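Local atomic coordinates of tail spike protein (PDB entry 6EU4), a protein that forms the trimeric tailspike of an Acinetobacter phage and probably recognises, and perhaps cleaves, the capsular polysaccharide of its bacterial host. Residues K382-S394 with V417-E429. Residues are numbered along the deposited sequence; the frame is centred on the assembly and turned at random.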
loop_
_atom_site.group_PDB
_atom_site.type_symbol
_atom_site.label_atom_id
_atom_site.label_comp_id
_atom_site.label_asym_id
_atom_site.label_seq_id
_atom_site.Cartn_x
_atom_site.Cartn_y
_atom_site.Cartn_z
ATOM N N LYS A 382 4.307 3.854 -12.047
ATOM C CA LYS A 382 2.854 3.992 -12.052
ATOM C C LYS A 382 2.427 5.044 -11.047
ATOM O O LYS A 382 2.863 5.014 -9.890
ATOM C CB LYS A 382 2.158 2.676 -11.711
ATOM C CG LYS A 382 0.650 2.822 -11.669
ATOM C CD LYS A 382 0.014 1.466 -11.493
ATOM C CE LYS A 382 -1.516 1.534 -11.575
ATOM N NZ LYS A 382 -2.150 0.240 -11.142
ATOM N N LEU A 383 1.545 5.945 -11.484
ATOM C CA LEU A 383 0.902 6.911 -10.602
ATOM C C LEU A 383 -0.499 6.393 -10.319
ATOM O O LEU A 383 -1.370 6.422 -11.195
ATOM C CB LEU A 383 0.864 8.301 -11.229
ATOM C CG LEU A 383 2.198 8.799 -11.819
ATOM C CD1 LEU A 383 2.067 10.215 -12.297
ATOM C CD2 LEU A 383 3.328 8.690 -10.827
ATOM N N THR A 384 -0.686 5.870 -9.114
ATOM C CA THR A 384 -1.974 5.363 -8.645
ATOM C C THR A 384 -2.626 6.492 -7.863
ATOM O O THR A 384 -2.304 6.715 -6.699
ATOM C CB THR A 384 -1.779 4.123 -7.778
ATOM O OG1 THR A 384 -1.092 3.119 -8.544
ATOM C CG2 THR A 384 -3.113 3.569 -7.312
ATOM N N GLY A 385 -3.547 7.193 -8.505
ATOM C CA GLY A 385 -4.085 8.412 -7.940
ATOM C C GLY A 385 -2.993 9.427 -7.670
ATOM O O GLY A 385 -2.017 9.552 -8.419
ATOM N N GLY A 386 -3.167 10.170 -6.589
ATOM C CA GLY A 386 -2.249 11.226 -6.234
ATOM C C GLY A 386 -2.619 12.566 -6.845
ATOM O O GLY A 386 -3.446 12.684 -7.760
ATOM N N SER A 387 -1.978 13.581 -6.287
ATOM C CA SER A 387 -2.111 14.958 -6.737
ATOM C C SER A 387 -0.711 15.544 -6.825
ATOM O O SER A 387 0.063 15.475 -5.862
ATOM C CB SER A 387 -2.991 15.786 -5.792
ATOM O OG SER A 387 -2.395 15.912 -4.526
ATOM N N PHE A 388 -0.378 16.090 -7.987
ATOM C CA PHE A 388 0.985 16.560 -8.269
ATOM C C PHE A 388 0.967 18.028 -8.656
ATOM O O PHE A 388 0.510 18.388 -9.751
ATOM C CB PHE A 388 1.619 15.716 -9.360
ATOM C CG PHE A 388 1.835 14.289 -8.948
ATOM C CD1 PHE A 388 0.839 13.342 -9.143
ATOM C CD2 PHE A 388 3.015 13.906 -8.323
ATOM C CE1 PHE A 388 1.036 12.028 -8.762
ATOM C CE2 PHE A 388 3.209 12.613 -7.920
ATOM C CZ PHE A 388 2.219 11.665 -8.126
ATOM N N GLY A 389 1.509 18.853 -7.765
ATOM C CA GLY A 389 1.466 20.294 -7.887
ATOM C C GLY A 389 2.550 20.850 -8.792
ATOM O O GLY A 389 3.258 21.785 -8.403
ATOM N N PHE A 390 2.679 20.302 -10.008
ATOM C CA PHE A 390 3.601 20.854 -10.992
ATOM C C PHE A 390 3.050 22.210 -11.432
ATOM O O PHE A 390 1.931 22.289 -11.948
ATOM C CB PHE A 390 3.726 19.910 -12.187
ATOM C CG PHE A 390 4.175 18.508 -11.820
ATOM C CD1 PHE A 390 5.230 18.301 -10.942
ATOM C CD2 PHE A 390 3.542 17.414 -12.365
ATOM C CE1 PHE A 390 5.628 17.015 -10.603
ATOM C CE2 PHE A 390 3.922 16.137 -12.047
ATOM C CZ PHE A 390 4.953 15.919 -11.157
ATOM N N ALA A 391 3.817 23.282 -11.209
ATOM C CA ALA A 391 3.244 24.623 -11.301
ATOM C C ALA A 391 2.939 25.035 -12.730
ATOM O O ALA A 391 2.032 25.855 -12.943
ATOM C CB ALA A 391 4.187 25.650 -10.662
ATOM N N TYR A 392 3.698 24.535 -13.711
ATOM C CA TYR A 392 3.750 25.168 -15.025
ATOM C C TYR A 392 3.417 24.233 -16.186
ATOM O O TYR A 392 3.942 23.119 -16.296
ATOM C CB TYR A 392 5.136 25.764 -15.293
ATOM C CG TYR A 392 5.618 26.689 -14.196
ATOM C CD1 TYR A 392 4.822 27.723 -13.717
ATOM C CD2 TYR A 392 6.845 26.484 -13.602
ATOM C CE1 TYR A 392 5.260 28.536 -12.711
ATOM C CE2 TYR A 392 7.282 27.282 -12.593
ATOM C CZ TYR A 392 6.493 28.299 -12.141
ATOM O OH TYR A 392 6.966 29.100 -11.135
ATOM N N ASN A 393 2.612 24.754 -17.105
ATOM C CA ASN A 393 2.538 24.246 -18.467
ATOM C C ASN A 393 2.830 25.414 -19.402
ATOM O O ASN A 393 3.212 26.507 -18.952
ATOM C CB ASN A 393 1.200 23.536 -18.738
ATOM C CG ASN A 393 0.012 24.473 -18.763
ATOM O OD1 ASN A 393 0.153 25.694 -18.927
ATOM N ND2 ASN A 393 -1.188 23.893 -18.641
ATOM N N SER A 394 2.731 25.180 -20.717
ATOM C CA SER A 394 3.328 26.140 -21.642
ATOM C C SER A 394 2.573 27.464 -21.690
ATOM O O SER A 394 3.145 28.461 -22.160
ATOM C CB SER A 394 3.433 25.572 -23.067
ATOM O OG SER A 394 2.148 25.364 -23.631
ATOM N N VAL A 417 -0.461 6.251 -15.784
ATOM C CA VAL A 417 -1.114 7.337 -15.050
ATOM C C VAL A 417 -2.589 7.007 -14.918
ATOM O O VAL A 417 -3.300 6.928 -15.926
ATOM C CB VAL A 417 -0.945 8.707 -15.736
ATOM C CG1 VAL A 417 -1.623 9.820 -14.902
ATOM C CG2 VAL A 417 0.517 9.049 -15.960
ATOM N N SER A 418 -3.052 6.842 -13.683
ATOM C CA SER A 418 -4.445 6.503 -13.424
ATOM C C SER A 418 -5.375 7.661 -13.788
ATOM O O SER A 418 -4.955 8.818 -13.833
ATOM C CB SER A 418 -4.628 6.144 -11.947
ATOM O OG SER A 418 -4.595 7.318 -11.143
ATOM N N PRO A 419 -6.672 7.374 -14.015
ATOM C CA PRO A 419 -7.621 8.456 -14.329
ATOM C C PRO A 419 -7.892 9.398 -13.170
ATOM O O PRO A 419 -8.357 10.518 -13.413
ATOM C CB PRO A 419 -8.909 7.706 -14.732
ATOM C CG PRO A 419 -8.800 6.390 -14.101
ATOM C CD PRO A 419 -7.306 6.055 -14.098
ATOM N N GLU A 420 -7.606 8.997 -11.937
ATOM C CA GLU A 420 -7.878 9.845 -10.786
ATOM C C GLU A 420 -6.643 10.613 -10.314
ATOM O O GLU A 420 -6.748 11.405 -9.369
ATOM C CB GLU A 420 -8.479 9.020 -9.645
ATOM C CG GLU A 420 -7.589 8.047 -8.927
ATOM C CD GLU A 420 -7.337 6.701 -9.664
ATOM O OE1 GLU A 420 -7.878 6.443 -10.777
ATOM O OE2 GLU A 420 -6.598 5.866 -9.089
ATOM N N THR A 421 -5.497 10.443 -10.981
ATOM C CA THR A 421 -4.342 11.286 -10.703
ATOM C C THR A 421 -4.677 12.703 -11.140
ATOM O O THR A 421 -5.242 12.914 -12.216
ATOM C CB THR A 421 -3.103 10.781 -11.456
ATOM O OG1 THR A 421 -2.827 9.414 -11.094
ATOM C CG2 THR A 421 -1.883 11.661 -11.139
ATOM N N THR A 422 -4.357 13.685 -10.305
ATOM C CA THR A 422 -4.599 15.073 -10.660
ATOM C C THR A 422 -3.311 15.879 -10.624
ATOM O O THR A 422 -2.321 15.506 -9.977
ATOM C CB THR A 422 -5.627 15.720 -9.728
ATOM O OG1 THR A 422 -5.225 15.521 -8.355
ATOM C CG2 THR A 422 -7.016 15.105 -9.984
ATOM N N PHE A 423 -3.362 16.992 -11.363
ATOM C CA PHE A 423 -2.242 17.900 -11.550
ATOM C C PHE A 423 -2.715 19.326 -11.336
ATOM O O PHE A 423 -3.865 19.664 -11.630
ATOM C CB PHE A 423 -1.654 17.755 -12.952
ATOM C CG PHE A 423 -1.245 16.356 -13.274
ATOM C CD1 PHE A 423 -0.013 15.883 -12.874
ATOM C CD2 PHE A 423 -2.113 15.497 -13.925
ATOM C CE1 PHE A 423 0.355 14.578 -13.098
ATOM C CE2 PHE A 423 -1.737 14.185 -14.186
ATOM C CZ PHE A 423 -0.497 13.734 -13.773
ATOM N N ALA A 424 -1.800 20.177 -10.859
ATOM C CA ALA A 424 -2.167 21.551 -10.537
ATOM C C ALA A 424 -2.636 22.310 -11.772
ATOM O O ALA A 424 -3.548 23.142 -11.678
ATOM C CB ALA A 424 -0.990 22.287 -9.884
ATOM N N VAL A 425 -2.017 22.053 -12.923
ATOM C CA VAL A 425 -2.430 22.655 -14.187
ATOM C C VAL A 425 -2.528 21.555 -15.234
ATOM O O VAL A 425 -1.909 20.490 -15.101
ATOM C CB VAL A 425 -1.460 23.771 -14.637
ATOM C CG1 VAL A 425 -1.386 24.843 -13.577
ATOM C CG2 VAL A 425 -0.054 23.254 -14.912
ATOM N N PRO A 426 -3.283 21.796 -16.297
ATOM C CA PRO A 426 -3.598 20.726 -17.251
ATOM C C PRO A 426 -2.390 20.192 -18.005
ATOM O O PRO A 426 -1.509 20.943 -18.436
ATOM C CB PRO A 426 -4.570 21.407 -18.220
ATOM C CG PRO A 426 -5.126 22.569 -17.500
ATOM C CD PRO A 426 -4.094 23.016 -16.532
ATOM N N LEU A 427 -2.410 18.878 -18.224
ATOM C CA LEU A 427 -1.511 18.254 -19.180
ATOM C C LEU A 427 -1.853 18.698 -20.593
ATOM O O LEU A 427 -2.977 19.116 -20.875
ATOM C CB LEU A 427 -1.602 16.739 -19.073
ATOM C CG LEU A 427 -1.371 16.110 -17.704
ATOM C CD1 LEU A 427 -1.291 14.610 -17.854
ATOM C CD2 LEU A 427 -0.079 16.614 -17.042
ATOM N N GLU A 428 -0.859 18.662 -21.480
ATOM C CA GLU A 428 -1.022 19.257 -22.796
ATOM C C GLU A 428 -1.123 18.266 -23.943
ATOM O O GLU A 428 -1.883 18.518 -24.886
ATOM C CB GLU A 428 0.125 20.224 -23.062
ATOM C CG GLU A 428 0.140 21.357 -22.066
ATOM C CD GLU A 428 1.108 22.445 -22.446
ATOM O OE1 GLU A 428 0.870 23.146 -23.459
ATOM O OE2 GLU A 428 2.120 22.576 -21.738
ATOM N N GLU A 429 -0.367 17.172 -23.927
ATOM C CA GLU A 429 -0.367 16.265 -25.075
ATOM C C GLU A 429 0.370 14.998 -24.681
ATOM O O GLU A 429 1.041 14.934 -23.643
ATOM C CB GLU A 429 0.274 16.905 -26.314
ATOM C CG GLU A 429 1.751 17.235 -26.140
ATOM C CD GLU A 429 2.359 17.966 -27.339
ATOM O OE1 GLU A 429 1.607 18.364 -28.255
ATOM O OE2 GLU A 429 3.599 18.150 -27.359
HETATM O O HOH W 1 0.402 20.382 -13.106
#
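Phe388 and Phe423 sit one above the other on successive turns of the chain, their backbones paired in parallel. Phe388 N donates to Thr422 O (2.8 Å), and Phe388 O accepts from Ala424 N, while Thr422 N gives a straighter bond to Gly386 O (166° at the hydrogen). Inside, CD1 of Phe423 touches Phe388 CB and, at 3.9 Å, CD2 of Phe390; the Phe390 and Phe423 side chains run alongside each other in the same direction, with Phe390 CD2 at the edge of the Phe423 ring. Leu406 touches both, and Leu427 CD2 lies over the centre of one face of the Phe423 ring. Large apolar groups suit this interior, where Leu383 and Val417 likewise meet side by side.

Between two short ladders, shifted by one residue, hydroxyls bridge the corner beside the backbone bond from Ser418 N to Leu383 O. Ser418 OG, set between its own N and carbonyl carbon (chi1 75°), accepts from Gly385 N at 2.8 Å and donates to Thr421 OG1. Thr421 OG1 in turn donates to Gly385 O (2.8 Å) from above the carbonyl plane, while the Thr421 methyl, CG2, meets the edge of the Phe388 ring. Gly385 and Gly386, both at positive phi, turn segment 382-394 here; a side chain on Gly386 would crowd the Phe388 ring and the preceding carbonyl O. Segment 417-429 bends through a type I turn from Ser418 to Thr421. At the interface, Lys380 of the second subunit hydrogen-bonds to Thr422 OG1 and Glu420 O.

Beyond the strands, a water bridges Phe390 O and Val425 N. The Asn393 amide points ND2 in its own plane at a lone pair of Pro426 O (3.0 Å), and the carboxylate of Glu428 grips Ser394 twice, OE1 taking OG at 2.6 Å and OE2 taking the backbone N. Leu441 N also holds OE2. Stacked parallel strands with aligned inward residues, repeated turn by turn, mark the right-handed parallel beta-helix of trimeric phage tailspikes.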